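Local coordinates for protein ferredoxin (Mycobacterium smegmatis, PDB 2V2K) that carries one [4Fe-4S] and one [3Fe-4S] cluster as a seven-iron ferredoxin and transfers electrons in a wide variety of metabolic reactions, at residues Y33-E38 with D73-L78; G28-Y33 with D91-A96; V3-C8 with D62-Y67. All coordinates share one frame; numbering follows the deposited sequence. Where two conformers were deposited one is given.

Contact 1: Y33-E38 with D73-L78; sequences YIHPDE and DFFAEL
Two aromatic stacks hold Tyr33 and His35 against the turn that carries Phe74 and Phe75. Tyr33 and Phe74 lie in an offset stack with ring planes 12° apart, and Phe74 CD1 sits 3.3 Å from Tyr33 CE1, toward the rim of the tyrosine ring. With CG anti to its backbone N (chi1 -176°), Phe74 turns its ring onto the tyrosine, and its CB adds a CH-pi contact over the same ring. His35 and Phe75 meet face to face, less evenly, their planes 29° apart; His35 CD2 comes to 3.4 Å from Phe75 CD1, while His35 CB lies 4.0 Å from the centroid of the Phe75 ring. The other face of Phe75 is covered by Phe74 CD2, over its centre.

Aliphatic contacts are fewer: Tyr33 CB approaches Phe75 CE2, and Pro36 CD touches Phe75 CD2 at 4.3 Å. The histidine nitrogens are engaged away from the stack: His35 ND1 accepts from Asp37 N at 3.2 Å within its own segment, and His35 NE2 is bonded to Gly79 O. Together these hold the ring's rotation.

Flat side chains suit a site where a strand end and a turn must close together. The join thus rests on aromatic stacking and CH-pi contacts, with Tyr33 OH bonded to Asp93 outside the contact.

Contact 2: G28-Y33 with D91-A96; sequences GARMLY and DNDPQA
Asp93 CG stands beside its backbone N and anti to its carbonyl carbon (chi1 -49°), and Tyr33 CG is likewise anti to the carbonyl carbon; from these starts the carboxylate and the phenol meet beside the turn at Gly28-Arg30. The carboxylate takes three hydrogen bonds. OD1 of Asp93 receives Ala29 N at 2.9 Å through its syn lone pair. OD2 of Asp93 accepts twice, from Arg30 N at 3.0 Å in a nearly straight bond (164°) and from Tyr33 OH at 2.7 Å. These two donors reach OD2 from opposite faces of the carboxylate plane, the amide 39° out of it and the hydroxyl on the anti side. An aspartate suits this place because its short side chain can hold two successive amides and a phenol together, and such donors would be expected to stabilise its negative charge.

Gly28 has no side chain, and the carboxylate comes close to its backbone, Asp93 OD2 lying 3.7 Å from Gly28 CA. Pro94 meets Tyr33 tip to tip, its CD 3.8 Å from Tyr33 CE2.

Pro94 is the N-cap of helix 95-98, whose Ile97 packs on Arg30, Met31 and Tyr33. The contact thus ties the connection between strands 25-27 and 32-34 to the start of that C-terminal helix, while Pro94 also touches Ala70 and Asp73 of helix 67-73.

Contact 3: V3-C8 with D62-Y67; sequences VIAEPC and DQWSSY. With F3S (Fe3-s4 cluster), chain D.
The chain that leaves strand 2-4 and leads into the [3Fe-4S] site at Cys8 packs here against the turn preceding helix 67-73. Cys8 SG binds an iron of the cluster, FE3, at 2.4 Å, and Ile4 lines the same pocket. Between these two residues, Ala5, Glu6 and Pro7 face Trp64 and Tyr67.

Trp64 offers one face of its indole to two consecutive residues, Glu6 and Pro7. Glu6 CB lies over the five-membered ring, 3.7 Å from its centroid, and Pro7 CD over the six-membered ring. The proline and indole reach toward each other tip to tip, Pro7 CG coming to 3.4 Å from Trp64 CH2. A wide aromatic surface suits this place, since it can cover both the aliphatic stem of a glutamate and a rigid pyrrolidine. Ala5, a small side chain between the two aromatic residues, brings its CB to 3.9 Å from Trp64 CE3 and also near Tyr67 CB.

Tyr67 lies against the backbone: Glu6 N stands over the centre of its ring, and Ala5 CA is off-centre over the ring. With its CG anti to the backbone N (chi1 -165°) and its chain extended beyond, Glu6 brings OE1 to the tyrosine's edge, where Tyr67 OH donates a hydrogen bond of 2.6 Å. The hydroxyl arrives on the anti side of OE1, 23° out of the carboxylate plane. At the other end of the contact Val3 CG1 packs on Tyr67, 3.8 Å from the backbone C of Tyr67.

Strand 2-4 pairs antiparallel with strand 54-56, whose Tyr55 also touches Trp64. From helix 67-73, Asn71 ND2 hydrogen-bonds to both Ile4 O and Tyr67 O, and Ile4 packs on Leu32 and Ile34 of strand 32-34.

In the fold
Contacts 1 and 2 share Tyr33 of strand 32-34: its ring face serves the first and its hydroxyl the second. They also touch directly, Phe74 packing on Asn92 and Gly28. Contact 1 is the buried one and works by ring stacking; contact 2, partly buried, is a polar join in which a carboxylate gathers hydrogen bonds. Contact 3, also partly buried, combines both chemistries, with CH-pi packing and a single tyrosine-glutamate bond. It meets contact 1 where Ile4 packs on Ile34, and contact 2 where Met31 and Leu32 adjoin Ile4 and Cys8. Each contact holds a residue from a cluster pocket: Ile34 for one cluster, Leu32, Ile4 and Cys8 for the other.

Contact 1: Y33-E38 with D73-L78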
ATOM      1  N   TYR A  33      -0.329   1.959   0.949  1.00 19.71           N
ATOM      2  CA  TYR A  33       0.983   1.544   0.424  1.00 19.98           C
ATOM      3  C   TYR A  33       1.824   0.921   1.538  1.00 20.19           C
ATOM      4  O   TYR A  33       1.904   1.479   2.651  1.00 19.42           O
ATOM      5  CB  TYR A  33       1.731   2.749  -0.159  1.00 20.40           C
ATOM      6  CG  TYR A  33       0.993   3.543  -1.242  1.00 19.66           C
ATOM      7  CD1 TYR A  33       0.065   4.550  -0.917  1.00 21.94           C
ATOM      8  CD2 TYR A  33       1.232   3.292  -2.580  1.00 22.80           C
ATOM      9  CE1 TYR A  33      -0.598   5.278  -1.925  1.00 21.58           C
ATOM     10  CE2 TYR A  33       0.575   4.007  -3.589  1.00 21.80           C
ATOM     11  CZ  TYR A  33      -0.326   5.002  -3.248  1.00 23.24           C
ATOM     12  OH  TYR A  33      -0.959   5.683  -4.271  1.00 22.76           O
ATOM     13  N   ILE A  34       2.410  -0.237   1.271  1.00 20.17           N
ATOM     14  CA  ILE A  34       3.312  -0.929   2.233  1.00 19.41           C
ATOM     15  C   ILE A  34       4.734  -0.448   1.997  1.00 19.46           C
ATOM     16  O   ILE A  34       5.246  -0.529   0.856  1.00 17.85           O
ATOM     17  CB  ILE A  34       3.236  -2.466   2.107  1.00 18.79           C
ATOM     18  CG1 ILE A  34       1.848  -2.941   2.575  1.00 20.04           C
ATOM     19  CG2 ILE A  34       4.415  -3.138   2.849  1.00 18.11           C
ATOM     20  CD1 ILE A  34       1.527  -4.421   2.358  1.00 18.66           C
ATOM     21  N   HIS A  35       5.386   0.044   3.050  1.00 19.09           N
ATOM     22  CA  HIS A  35       6.773   0.510   2.915  1.00 19.89           C
ATOM     23  C   HIS A  35       7.709  -0.679   2.801  1.00 20.12           C
ATOM     24  O   HIS A  35       7.834  -1.434   3.769  1.00 20.78           O
ATOM     25  CB  HIS A  35       7.180   1.359   4.123  1.00 19.23           C
ATOM     26  CG  HIS A  35       8.368   2.213   3.871  1.00 21.14           C
ATOM     27  ND1 HIS A  35       9.488   1.745   3.225  1.00 23.48           N
ATOM     28  CD2 HIS A  35       8.614   3.513   4.159  1.00 20.68           C
ATOM     29  CE1 HIS A  35      10.367   2.724   3.110  1.00 23.07           C
ATOM     30  NE2 HIS A  35       9.854   3.811   3.650  1.00 22.74           N
ATOM     31  N   PRO A  36       8.360  -0.850   1.636  1.00 20.25           N
ATOM     32  CA  PRO A  36       9.181  -2.042   1.381  1.00 21.20           C
ATOM     33  C   PRO A  36      10.469  -2.167   2.210  1.00 22.18           C
ATOM     34  O   PRO A  36      11.047  -3.260   2.279  1.00 22.75           O
ATOM     35  CB  PRO A  36       9.554  -1.908  -0.103  1.00 21.24           C
ATOM     36  CG  PRO A  36       9.482  -0.514  -0.387  1.00 20.94           C
ATOM     37  CD  PRO A  36       8.402   0.069   0.478  1.00 21.05           C
ATOM     38  N   ASP A  37      10.925  -1.063   2.803  1.00 22.65           N
ATOM     39  CA  ASP A  37      12.105  -1.068   3.681  1.00 23.52           C
ATOM     40  C   ASP A  37      11.744  -1.162   5.177  1.00 23.12           C
ATOM     41  O   ASP A  37      12.638  -1.205   6.017  1.00 25.91           O
ATOM     42  CB  ASP A  37      12.947   0.180   3.421  1.00 23.91           C
ATOM     43  CG  ASP A  37      13.294   0.355   1.950  1.00 25.84           C
ATOM     44  OD1 ASP A  37      13.790  -0.616   1.331  1.00 30.11           O
ATOM     45  OD2 ASP A  37      13.084   1.462   1.414  1.00 28.75           O
ATOM     46  N   GLU A  38      10.452  -1.163   5.498  1.00 20.81           N
ATOM     47  CA  GLU A  38       9.968  -1.296   6.855  1.00 20.39           C
ATOM     48  C   GLU A  38       9.212  -2.624   7.063  1.00 20.25           C
ATOM     49  O   GLU A  38       9.232  -3.181   8.168  1.00 20.82           O
ATOM     50  CB  GLU A  38       9.086  -0.087   7.240  1.00 20.16           C
ATOM     51  CG  GLU A  38       9.857   1.246   7.247  1.00 19.48           C
ATOM     52  CD  GLU A  38       9.011   2.493   7.546  1.00 19.99           C
ATOM     53  OE1 GLU A  38       7.774   2.389   7.813  1.00 21.12           O
ATOM     54  OE2 GLU A  38       9.612   3.586   7.543  1.00 21.97           O
ATOM     55  N   ASP A  73       7.651   3.903  -4.623  1.00 22.31           N
ATOM     56  CA  ASP A  73       7.629   5.315  -5.112  1.00 22.75           C
ATOM     57  C   ASP A  73       6.813   6.272  -4.216  1.00 22.32           C
ATOM     58  O   ASP A  73       7.090   7.492  -4.167  1.00 22.55           O
ATOM     59  CB  ASP A  73       7.083   5.384  -6.559  1.00 22.98           C
ATOM     60  CG  ASP A  73       8.060   4.859  -7.625  1.00 26.49           C
ATOM     61  OD1 ASP A  73       9.268   4.694  -7.334  1.00 28.93           O
ATOM     62  OD2 ASP A  73       7.616   4.648  -8.792  1.00 28.34           O
ATOM     63  N   PHE A  74       5.811   5.741  -3.510  1.00 21.99           N
ATOM     64  CA  PHE A  74       5.036   6.549  -2.555  1.00 22.01           C
ATOM     65  C   PHE A  74       5.910   7.277  -1.515  1.00 22.18           C
ATOM     66  O   PHE A  74       5.553   8.365  -1.046  1.00 22.30           O
ATOM     67  CB  PHE A  74       3.991   5.706  -1.824  1.00 21.69           C
ATOM     68  CG  PHE A  74       3.101   6.500  -0.907  1.00 21.27           C
ATOM     69  CD1 PHE A  74       2.018   7.229  -1.409  1.00 20.43           C
ATOM     70  CD2 PHE A  74       3.311   6.486   0.463  1.00 20.04           C
ATOM     71  CE1 PHE A  74       1.183   7.934  -0.568  1.00 21.42           C
ATOM     72  CE2 PHE A  74       2.479   7.205   1.321  1.00 20.96           C
ATOM     73  CZ  PHE A  74       1.428   7.929   0.815  1.00 19.65           C
ATOM     74  N   PHE A  75       7.040   6.666  -1.168  1.00 23.01           N
ATOM     75  CA  PHE A  75       7.913   7.162  -0.091  1.00 22.45           C
ATOM     76  C   PHE A  75       9.096   8.027  -0.594  1.00 22.77           C
ATOM     77  O   PHE A  75      10.022   8.321   0.160  1.00 22.24           O
ATOM     78  CB  PHE A  75       8.370   5.960   0.757  1.00 23.69           C
ATOM     79  CG  PHE A  75       7.236   5.197   1.328  1.00 21.06           C
ATOM     80  CD1 PHE A  75       6.620   5.649   2.474  1.00 20.46           C
ATOM     81  CD2 PHE A  75       6.725   4.072   0.691  1.00 20.00           C
ATOM     82  CE1 PHE A  75       5.552   4.994   3.009  1.00 20.16           C
ATOM     83  CE2 PHE A  75       5.645   3.402   1.227  1.00 19.75           C
ATOM     84  CZ  PHE A  75       5.050   3.855   2.402  1.00 21.27           C
ATOM     85  N   ALA A  76       9.063   8.435  -1.863  1.00 22.86           N
ATOM     86  CA  ALA A  76      10.117   9.294  -2.425  1.00 22.99           C
ATOM     87  C   ALA A  76      10.441  10.512  -1.538  1.00 23.42           C
ATOM     88  O   ALA A  76      11.621  10.815  -1.329  1.00 23.45           O
ATOM     89  CB  ALA A  76       9.750   9.741  -3.844  1.00 23.02           C
ATOM     90  N   GLU A  77       9.406  11.181  -1.010  1.00 23.31           N
ATOM     91  CA  GLU A  77       9.582  12.407  -0.200  1.00 23.57           C
ATOM     92  C   GLU A  77       9.424  12.166   1.303  1.00 23.72           C
ATOM     93  O   GLU A  77       9.819  13.006   2.136  1.00 23.77           O
ATOM     94  CB  GLU A  77       8.580  13.463  -0.647  1.00 24.18           C
ATOM     95  CG  GLU A  77       8.686  13.814  -2.134  1.00 24.88           C
ATOM     96  N   LEU A  78       8.887  11.003   1.652  1.00 23.53           N
ATOM     97  CA  LEU A  78       8.679  10.639   3.052  1.00 23.46           C
ATOM     98  C   LEU A  78       9.912   9.998   3.708  1.00 22.94           C
ATOM     99  O   LEU A  78      10.142  10.170   4.931  1.00 24.41           O
ATOM    100  CB  LEU A  78       7.468   9.693   3.180  1.00 23.83           C
ATOM    101  CG  LEU A  78       6.090  10.326   3.024  1.00 25.32           C
ATOM    102  CD1 LEU A  78       5.041   9.205   3.005  1.00 25.40           C
ATOM    103  CD2 LEU A  78       5.822  11.313   4.173  1.00 26.73           C
TER

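Contact 2: G28-Y33 with D91-A96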
ATOM      1  N   GLY A  28      -2.407   7.062   1.187  1.00 22.16           N
ATOM      2  CA  GLY A  28      -2.424   8.112   0.156  1.00 22.46           C
ATOM      3  C   GLY A  28      -3.866   8.545  -0.121  1.00 22.16           C
ATOM      4  O   GLY A  28      -4.802   8.069   0.515  1.00 21.74           O
ATOM      5  N   ALA A  29      -4.033   9.450  -1.078  1.00 22.31           N
ATOM      6  CA  ALA A  29      -5.347   9.864  -1.547  1.00 22.44           C
ATOM      7  C   ALA A  29      -6.141   8.736  -2.207  1.00 22.23           C
ATOM      8  O   ALA A  29      -7.362   8.668  -2.038  1.00 22.89           O
ATOM      9  CB  ALA A  29      -5.197  11.031  -2.526  1.00 22.21           C
ATOM     10  N   ARG A  30      -5.464   7.874  -2.978  1.00 21.06           N
ATOM     11  CA  ARG A  30      -6.115   6.836  -3.782  1.00 21.55           C
ATOM     12  C   ARG A  30      -6.107   5.423  -3.193  1.00 21.07           C
ATOM     13  O   ARG A  30      -6.994   4.623  -3.498  1.00 21.84           O
ATOM     14  CB  ARG A  30      -5.460   6.743  -5.176  1.00 21.72           C
ATOM     15  CG  ARG A  30      -5.480   8.007  -5.988  1.00 21.56           C
ATOM     16  CD  ARG A  30      -6.882   8.524  -6.274  1.00 21.43           C
ATOM     17  NE  ARG A  30      -7.726   7.631  -7.083  1.00 20.21           N
ATOM     18  CZ  ARG A  30      -7.673   7.499  -8.412  1.00 22.70           C
ATOM     19  NH1 ARG A  30      -6.780   8.170  -9.135  1.00 22.40           N
ATOM     20  NH2 ARG A  30      -8.516   6.678  -9.034  1.00 23.87           N
ATOM     21  N   MET A  31      -5.082   5.105  -2.412  1.00 20.92           N
ATOM     22  CA  MET A  31      -4.915   3.749  -1.844  1.00 21.10           C
ATOM     23  C   MET A  31      -3.959   3.805  -0.646  1.00 20.96           C
ATOM     24  O   MET A  31      -3.456   4.878  -0.303  1.00 20.71           O
ATOM     25  CB  MET A  31      -4.408   2.736  -2.909  1.00 21.22           C
ATOM     26  CG  MET A  31      -3.070   3.083  -3.529  1.00 22.52           C
ATOM     27  SD  MET A  31      -2.572   1.992  -4.888  1.00 25.65           S
ATOM     28  CE  MET A  31      -2.156   0.469  -4.051  1.00 28.51           C
ATOM     29  N   LEU A  32      -3.778   2.656   0.014  1.00 20.65           N
ATOM     30  CA  LEU A  32      -2.706   2.462   0.993  1.00 20.97           C
ATOM     31  C   LEU A  32      -1.494   1.788   0.322  1.00 20.12           C
ATOM     32  O   LEU A  32      -1.621   1.177  -0.727  1.00 20.34           O
ATOM     33  CB  LEU A  32      -3.175   1.653   2.201  1.00 20.63           C
ATOM     34  CG  LEU A  32      -3.784   2.545   3.275  1.00 23.30           C
ATOM     35  CD1 LEU A  32      -5.093   3.141   2.730  1.00 21.52           C
ATOM     36  CD2 LEU A  32      -4.005   1.796   4.583  1.00 23.94           C
ATOM     37  N   TYR A  33      -0.329   1.959   0.949  1.00 19.71           N
ATOM     38  CA  TYR A  33       0.983   1.544   0.424  1.00 19.98           C
ATOM     39  C   TYR A  33       1.824   0.921   1.538  1.00 20.19           C
ATOM     40  O   TYR A  33       1.904   1.479   2.651  1.00 19.42           O
ATOM     41  CB  TYR A  33       1.731   2.749  -0.159  1.00 20.40           C
ATOM     42  CG  TYR A  33       0.993   3.543  -1.242  1.00 19.66           C
ATOM     43  CD1 TYR A  33       0.065   4.550  -0.917  1.00 21.94           C
ATOM     44  CD2 TYR A  33       1.232   3.292  -2.580  1.00 22.80           C
ATOM     45  CE1 TYR A  33      -0.598   5.278  -1.925  1.00 21.58           C
ATOM     46  CE2 TYR A  33       0.575   4.007  -3.589  1.00 21.80           C
ATOM     47  CZ  TYR A  33      -0.326   5.002  -3.248  1.00 23.24           C
ATOM     48  OH  TYR A  33      -0.959   5.683  -4.271  1.00 22.76           O
ATOM     49  N   ASP A  91      -0.577  13.263   0.426  1.00 29.43           N
ATOM     50  CA  ASP A  91      -0.810  13.251  -1.020  1.00 28.83           C
ATOM     51  C   ASP A  91       0.482  12.903  -1.755  1.00 28.53           C
ATOM     52  O   ASP A  91       0.993  13.692  -2.555  1.00 29.41           O
ATOM     53  CB  ASP A  91      -1.418  14.591  -1.490  1.00 28.72           C
ATOM     54  N   ASN A  92       0.995  11.704  -1.479  1.00 26.80           N
ATOM     55  CA  ASN A  92       2.247  11.242  -2.059  1.00 26.29           C
ATOM     56  C   ASN A  92       2.068  10.164  -3.131  1.00 26.08           C
ATOM     57  O   ASN A  92       3.041   9.593  -3.604  1.00 24.17           O
ATOM     58  CB  ASN A  92       3.184  10.765  -0.931  1.00 26.53           C
ATOM     59  CG  ASN A  92       3.918  11.915  -0.265  1.00 27.25           C
ATOM     60  OD1 ASN A  92       4.752  12.560  -0.893  1.00 31.25           O
ATOM     61  ND2 ASN A  92       3.610  12.182   1.001  1.00 28.63           N
ATOM     62  N   ASP A  93       0.826   9.908  -3.551  1.00 25.57           N
ATOM     63  CA  ASP A  93       0.568   8.860  -4.551  1.00 25.25           C
ATOM     64  C   ASP A  93       1.419   9.085  -5.801  1.00 25.57           C
ATOM     65  O   ASP A  93       1.501  10.217  -6.304  1.00 25.98           O
ATOM     66  CB  ASP A  93      -0.919   8.849  -4.955  1.00 25.28           C
ATOM     67  CG  ASP A  93      -1.863   8.850  -3.768  1.00 25.52           C
ATOM     68  OD1 ASP A  93      -1.952   9.907  -3.086  1.00 27.12           O
ATOM     69  OD2 ASP A  93      -2.506   7.793  -3.531  1.00 25.48           O
ATOM     70  N   PRO A  94       2.067   8.030  -6.312  1.00 25.73           N
ATOM     71  CA  PRO A  94       2.821   8.181  -7.560  1.00 26.50           C
ATOM     72  C   PRO A  94       1.947   8.538  -8.775  1.00 26.91           C
ATOM     73  O   PRO A  94       0.776   8.191  -8.816  1.00 25.98           O
ATOM     74  CB  PRO A  94       3.488   6.810  -7.768  1.00 26.24           C
ATOM     75  CG  PRO A  94       2.894   5.883  -6.788  1.00 26.77           C
ATOM     76  CD  PRO A  94       2.133   6.656  -5.763  1.00 25.93           C
ATOM     77  N   GLN A  95       2.541   9.214  -9.760  1.00 28.00           N
ATOM     78  CA  GLN A  95       1.812   9.639 -10.969  1.00 29.05           C
ATOM     79  C   GLN A  95       0.903   8.549 -11.560  1.00 29.50           C
ATOM     80  O   GLN A  95      -0.274   8.803 -11.851  1.00 29.41           O
ATOM     81  CB  GLN A  95       2.781  10.131 -12.042  1.00 29.37           C
ATOM     82  CG  GLN A  95       2.124  10.983 -13.131  1.00 31.52           C
ATOM     83  CD  GLN A  95       1.486  12.265 -12.590  1.00 33.63           C
ATOM     84  OE1 GLN A  95       2.145  13.057 -11.907  1.00 35.75           O
ATOM     85  NE2 GLN A  95       0.197  12.470 -12.896  1.00 34.24           N
ATOM     86  N   ALA A  96       1.463   7.348 -11.713  1.00 29.85           N
ATOM     87  CA  ALA A  96       0.762   6.190 -12.282  1.00 29.90           C
ATOM     88  C   ALA A  96      -0.565   5.879 -11.590  1.00 29.45           C
ATOM     89  O   ALA A  96      -1.515   5.452 -12.243  1.00 30.46           O
ATOM     90  CB  ALA A  96       1.672   4.948 -12.243  1.00 29.96           C
TER

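Contact 3: V3-C8 with D62-Y67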
ATOM      1  N   VAL A   3       2.863  -6.258  -0.843  1.00 19.77           N
ATOM      2  CA  VAL A   3       2.510  -5.223  -1.839  1.00 19.60           C
ATOM      3  C   VAL A   3       0.985  -5.040  -1.894  1.00 20.36           C
ATOM      4  O   VAL A   3       0.246  -6.026  -1.972  1.00 22.35           O
ATOM      5  CB  VAL A   3       3.047  -5.588  -3.255  1.00 19.66           C
ATOM      6  CG1 VAL A   3       2.621  -4.546  -4.278  1.00 18.92           C
ATOM      7  CG2 VAL A   3       4.568  -5.740  -3.200  1.00 20.85           C
ATOM      8  N   ILE A   4       0.518  -3.785  -1.838  1.00 20.03           N
ATOM      9  CA  ILE A   4      -0.887  -3.470  -2.108  0.70 19.66           C
ATOM     10  C   ILE A   4      -1.035  -3.167  -3.616  1.00 19.95           C
ATOM     11  O   ILE A   4      -0.326  -2.320  -4.173  1.00 19.55           O
ATOM     12  CB  ILE A   4      -1.401  -2.306  -1.212  0.70 19.19           C
ATOM     13  CG1 ILE A   4      -1.169  -2.630   0.279  0.70 19.50           C
ATOM     14  CG2 ILE A   4      -2.876  -2.033  -1.488  0.70 19.21           C
ATOM     15  CD1 ILE A   4      -1.684  -1.591   1.271  0.70 18.27           C
ATOM     16  N   ALA A   5      -1.980  -3.861  -4.250  1.00 20.66           N
ATOM     17  CA  ALA A   5      -2.248  -3.747  -5.698  1.00 20.99           C
ATOM     18  C   ALA A   5      -3.608  -3.043  -5.990  1.00 21.66           C
ATOM     19  O   ALA A   5      -4.267  -2.523  -5.061  1.00 20.82           O
ATOM     20  CB  ALA A   5      -2.202  -5.161  -6.340  1.00 21.11           C
ATOM     21  N   GLU A   6      -4.023  -3.051  -7.265  1.00 22.44           N
ATOM     22  CA  GLU A   6      -5.145  -2.221  -7.780  1.00 22.64           C
ATOM     23  C   GLU A   6      -6.499  -2.303  -7.062  1.00 21.85           C
ATOM     24  O   GLU A   6      -7.193  -1.298  -7.004  1.00 21.53           O
ATOM     25  CB  GLU A   6      -5.368  -2.470  -9.292  1.00 23.57           C
ATOM     26  CG  GLU A   6      -6.257  -1.392  -9.980  1.00 26.51           C
ATOM     27  CD  GLU A   6      -5.973  -1.197 -11.488  1.00 30.50           C
ATOM     28  OE1 GLU A   6      -4.819  -0.881 -11.885  1.00 34.81           O
ATOM     29  OE2 GLU A   6      -6.927  -1.316 -12.288  1.00 33.87           O
ATOM     30  N   PRO A   7      -6.879  -3.475  -6.491  1.00 21.61           N
ATOM     31  CA  PRO A   7      -8.178  -3.528  -5.797  1.00 21.46           C
ATOM     32  C   PRO A   7      -8.389  -2.564  -4.636  1.00 21.49           C
ATOM     33  O   PRO A   7      -9.537  -2.240  -4.333  1.00 21.61           O
ATOM     34  CB  PRO A   7      -8.272  -4.978  -5.320  1.00 21.73           C
ATOM     35  CG  PRO A   7      -7.379  -5.724  -6.241  1.00 22.08           C
ATOM     36  CD  PRO A   7      -6.228  -4.795  -6.496  1.00 21.72           C
ATOM     37  N   CYS A   8      -7.315  -2.093  -4.017  1.00 21.43           N
ATOM     38  CA  CYS A   8      -7.417  -1.088  -2.961  1.00 21.04           C
ATOM     39  C   CYS A   8      -7.884   0.287  -3.461  1.00 21.27           C
ATOM     40  O   CYS A   8      -8.457   1.047  -2.676  1.00 21.06           O
ATOM     41  CB  CYS A   8      -6.062  -0.934  -2.247  1.00 21.04           C
ATOM     42  SG  CYS A   8      -6.068   0.172  -0.807  1.00 20.39           S
ATOM     43  N   ASP A  62       0.774 -10.775 -12.670  1.00 29.73           N
ATOM     44  CA  ASP A  62       1.400 -10.062 -13.815  1.00 30.30           C
ATOM     45  C   ASP A  62       0.649  -8.772 -14.211  1.00 30.29           C
ATOM     46  O   ASP A  62       1.278  -7.741 -14.470  1.00 30.76           O
ATOM     47  CB  ASP A  62       1.548 -10.997 -15.045  1.00 30.96           C
ATOM     48  CG  ASP A  62       2.589 -12.125 -14.831  1.00 32.56           C
ATOM     49  OD1 ASP A  62       3.335 -12.109 -13.825  1.00 35.03           O
ATOM     50  OD2 ASP A  62       2.662 -13.042 -15.679  1.00 34.25           O
ATOM     51  N   GLN A  63      -0.681  -8.822 -14.234  1.00 30.01           N
ATOM     52  CA  GLN A  63      -1.505  -7.663 -14.622  1.00 30.44           C
ATOM     53  C   GLN A  63      -1.337  -6.431 -13.713  1.00 29.84           C
ATOM     54  O   GLN A  63      -1.551  -5.289 -14.139  1.00 29.91           O
ATOM     55  CB  GLN A  63      -2.988  -8.055 -14.665  1.00 31.19           C
ATOM     56  CG  GLN A  63      -3.488  -8.819 -13.409  1.00 33.09           C
ATOM     57  CD  GLN A  63      -4.986  -8.648 -13.132  1.00 35.15           C
ATOM     58  OE1 GLN A  63      -5.553  -9.344 -12.279  1.00 37.13           O
ATOM     59  NE2 GLN A  63      -5.622  -7.709 -13.834  0.50 35.24           N
ATOM     60  N   TRP A  64      -0.976  -6.674 -12.461  1.00 28.95           N
ATOM     61  CA  TRP A  64      -0.719  -5.609 -11.510  1.00 28.24           C
ATOM     62  C   TRP A  64       0.769  -5.544 -11.147  1.00 28.01           C
ATOM     63  O   TRP A  64       1.140  -4.996 -10.119  1.00 27.08           O
ATOM     64  CB  TRP A  64      -1.578  -5.833 -10.262  1.00 28.33           C
ATOM     65  CG  TRP A  64      -3.050  -5.734 -10.526  1.00 28.40           C
ATOM     66  CD1 TRP A  64      -3.665  -4.928 -11.437  1.00 28.19           C
ATOM     67  CD2 TRP A  64      -4.099  -6.449  -9.852  1.00 29.27           C
ATOM     68  NE1 TRP A  64      -5.026  -5.102 -11.382  1.00 29.18           N
ATOM     69  CE2 TRP A  64      -5.321  -6.030 -10.420  1.00 28.17           C
ATOM     70  CE3 TRP A  64      -4.125  -7.399  -8.826  1.00 28.58           C
ATOM     71  CZ2 TRP A  64      -6.557  -6.528  -9.996  1.00 29.09           C
ATOM     72  CZ3 TRP A  64      -5.352  -7.898  -8.414  1.00 28.74           C
ATOM     73  CH2 TRP A  64      -6.551  -7.461  -8.996  1.00 27.63           C
ATOM     74  N   SER A  65       1.638  -6.052 -12.023  1.00 27.69           N
ATOM     75  CA  SER A  65       3.060  -6.155 -11.682  1.00 27.90           C
ATOM     76  C   SER A  65       3.741  -4.809 -11.371  1.00 27.70           C
ATOM     77  O   SER A  65       4.757  -4.779 -10.679  1.00 28.73           O
ATOM     78  CB  SER A  65       3.835  -6.918 -12.761  1.00 28.31           C
ATOM     79  OG  SER A  65       3.787  -6.253 -14.009  1.00 28.64           O
ATOM     80  N   SER A  66       3.176  -3.699 -11.840  1.00 27.14           N
ATOM     81  CA  SER A  66       3.797  -2.399 -11.641  1.00 27.07           C
ATOM     82  C   SER A  66       3.537  -1.833 -10.233  1.00 26.18           C
ATOM     83  O   SER A  66       4.182  -0.867  -9.829  1.00 25.27           O
ATOM     84  CB  SER A  66       3.315  -1.413 -12.704  1.00 27.62           C
ATOM     85  OG  SER A  66       1.973  -1.041 -12.423  1.00 30.45           O
ATOM     86  N   TYR A  67       2.615  -2.448  -9.490  1.00 25.59           N
ATOM     87  CA  TYR A  67       2.261  -1.962  -8.143  1.00 25.01           C
ATOM     88  C   TYR A  67       3.366  -2.087  -7.084  1.00 24.45           C
ATOM     89  O   TYR A  67       3.439  -1.257  -6.197  1.00 23.10           O
ATOM     90  CB  TYR A  67       0.924  -2.554  -7.643  1.00 25.51           C
ATOM     91  CG  TYR A  67      -0.274  -1.831  -8.221  1.00 24.55           C
ATOM     92  CD1 TYR A  67      -0.866  -0.759  -7.547  1.00 24.60           C
ATOM     93  CD2 TYR A  67      -0.785  -2.185  -9.464  1.00 25.19           C
ATOM     94  CE1 TYR A  67      -1.949  -0.080  -8.083  1.00 25.66           C
ATOM     95  CE2 TYR A  67      -1.855  -1.512 -10.014  1.00 25.42           C
ATOM     96  CZ  TYR A  67      -2.449  -0.459  -9.330  1.00 25.97           C
ATOM     97  OH  TYR A  67      -3.520   0.224  -9.896  1.00 26.82           O
TER
HETATM   98 FE1  F3S D 108      -6.062  -2.350   3.325  1.00 15.67          FE
HETATM   99 FE3  F3S D 108      -6.732  -1.366   0.960  1.00 15.93          FE
HETATM  100 FE4  F3S D 108      -7.542  -3.790   1.656  1.00 16.45          FE
HETATM  101  S1  F3S D 108      -6.677  -0.240   2.767  1.00 17.82           S
HETATM  102  S2  F3S D 108      -7.784  -3.723   3.879  1.00 16.95           S
HETATM  103  S3  F3S D 108      -5.448  -3.033   1.340  1.00 16.89           S
HETATM  104  S4  F3S D 108      -8.641  -2.191   0.416  1.00 19.61           S